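Side-chain contact in sulfotransferase (Mycobacterium tuberculosis, PDB 2ZQ5), which probably transfers a sulfuryl group from a donor such as PAPS to an acceptor substrate: residues G57-M60 and N61-F64. Sequence-based numbering, arbitrary orientation.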
loop_
_atom_site.group_PDB
_atom_site.type_symbol
_atom_site.label_atom_id
_atom_site.label_comp_id
_atom_site.label_asym_id
_atom_site.label_seq_id
_atom_site.Cartn_x
_atom_site.Cartn_y
_atom_site.Cartn_z
ATOM N N GLY A 57 -8.596 -0.118 19.932
ATOM C CA GLY A 57 -7.626 0.482 19.033
ATOM C C GLY A 57 -6.203 0.045 19.327
ATOM O O GLY A 57 -5.415 -0.214 18.410
ATOM N N SER A 58 -5.862 -0.036 20.607
ATOM C CA SER A 58 -4.524 -0.454 21.007
ATOM C C SER A 58 -4.304 -1.923 20.655
ATOM O O SER A 58 -3.222 -2.307 20.204
ATOM C CB SER A 58 -4.328 -0.241 22.509
ATOM O OG SER A 58 -5.343 -0.892 23.248
ATOM N N LYS A 59 -5.331 -2.742 20.851
ATOM C CA LYS A 59 -5.231 -4.162 20.539
ATOM C C LYS A 59 -5.019 -4.352 19.039
ATOM O O LYS A 59 -4.180 -5.150 18.617
ATOM C CB LYS A 59 -6.502 -4.899 20.974
ATOM C CG LYS A 59 -6.508 -6.376 20.604
ATOM C CD LYS A 59 -7.833 -7.042 20.947
ATOM C CE LYS A 59 -7.835 -8.502 20.513
ATOM N NZ LYS A 59 -9.136 -9.173 20.788
ATOM N N MET A 60 -5.773 -3.605 18.238
ATOM C CA MET A 60 -5.664 -3.711 16.790
ATOM C C MET A 60 -4.299 -3.270 16.281
ATOM O O MET A 60 -3.676 -3.964 15.478
ATOM C CB MET A 60 -6.758 -2.884 16.107
ATOM C CG MET A 60 -8.173 -3.362 16.403
ATOM S SD MET A 60 -8.412 -5.114 16.020
ATOM C CE MET A 60 -8.418 -5.068 14.255
ATOM N N ASN A 61 -3.821 -2.123 16.747
ATOM C CA ASN A 61 -2.524 -1.657 16.286
ATOM C C ASN A 61 -1.385 -2.535 16.784
ATOM O O ASN A 61 -0.359 -2.664 16.114
ATOM C CB ASN A 61 -2.324 -0.194 16.669
ATOM C CG ASN A 61 -3.133 0.735 15.790
ATOM O OD1 ASN A 61 -2.938 0.774 14.575
ATOM N ND2 ASN A 61 -4.056 1.476 16.393
ATOM N N ARG A 62 -1.559 -3.148 17.951
ATOM C CA ARG A 62 -0.533 -4.040 18.472
ATOM C C ARG A 62 -0.453 -5.216 17.498
ATOM O O ARG A 62 0.632 -5.689 17.155
ATOM C CB ARG A 62 -0.912 -4.518 19.880
ATOM C CG ARG A 62 0.043 -5.536 20.481
ATOM C CD ARG A 62 -0.191 -5.723 21.983
ATOM N NE ARG A 62 -1.582 -6.031 22.313
ATOM C CZ ARG A 62 -2.435 -5.169 22.860
ATOM N NH1 ARG A 62 -2.050 -3.932 23.144
ATOM N NH2 ARG A 62 -3.678 -5.545 23.128
ATOM N N PHE A 63 -1.618 -5.665 17.042
ATOM C CA PHE A 63 -1.716 -6.774 16.097
ATOM C C PHE A 63 -1.064 -6.401 14.763
ATOM O O PHE A 63 -0.291 -7.179 14.200
ATOM C CB PHE A 63 -3.187 -7.132 15.864
ATOM C CG PHE A 63 -3.392 -8.306 14.948
ATOM C CD1 PHE A 63 -3.216 -9.606 15.410
ATOM C CD2 PHE A 63 -3.758 -8.112 13.621
ATOM C CE1 PHE A 63 -3.403 -10.699 14.560
ATOM C CE2 PHE A 63 -3.946 -9.197 12.764
ATOM C CZ PHE A 63 -3.769 -10.493 13.236
ATOM N N PHE A 64 -1.372 -5.205 14.264
ATOM C CA PHE A 64 -0.812 -4.764 12.992
ATOM C C PHE A 64 0.702 -4.596 13.027
ATOM O O PHE A 64 1.388 -4.938 12.061
ATOM C CB PHE A 64 -1.435 -3.435 12.544
ATOM C CG PHE A 64 -2.932 -3.462 12.438
ATOM C CD1 PHE A 64 -3.595 -4.585 11.957
ATOM C CD2 PHE A 64 -3.678 -2.344 12.801
ATOM C CE1 PHE A 64 -4.985 -4.594 11.834
ATOM C CE2 PHE A 64 -5.065 -2.343 12.680
ATOM C CZ PHE A 64 -5.719 -3.469 12.198
HETATM O O HOH W 1 -5.501 -3.261 24.357
#
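Gly57 O accepts twice from Asn61 near the start of helix 55-81 of this sulfotransferase fold, a member of the P-loop NTPase clan: the i to i+4 backbone bond is joined by a second, weak one from the side chain of the same residue. Asn61 N makes the nearly straight bond of 3.0 Å (167°); ND2 approaches the same oxygen at 3.0 Å, but at only 124°. Asn61 has CG anti to the carbonyl carbon and beside the backbone N (chi1 -75°), which folds the amide back over the preceding turn. Ser58 O, Lys59 O and Met60 O continue the α-helical ladder to Arg62 N, Phe63 N and Phe64 N.

Met60 O has a second neighbour, the Phe64 ring, one face of which lies across it, the oxygen 3.1 Å from the plane and displaced toward the rim. On this flank Met60 CE reaches Phe64 CZ at 3.8 Å, and Leu163 touches both side chains.

Arg62 instead doubles back along the helix. A bend at chi3 lays its guanidinium with one face over Lys59 CA, 3.3 Å from NH2, while NH1 bonds Val10 O in the N-terminal region and so ties that region to the helix. One water bridges the Arg62 and Ser58 side chains, accepting from Arg62 NH2 at 3.2 Å in the guanidinium plane and donating to Ser58 OG at 2.6 Å, a hydroxyl also bonded to Val55 O.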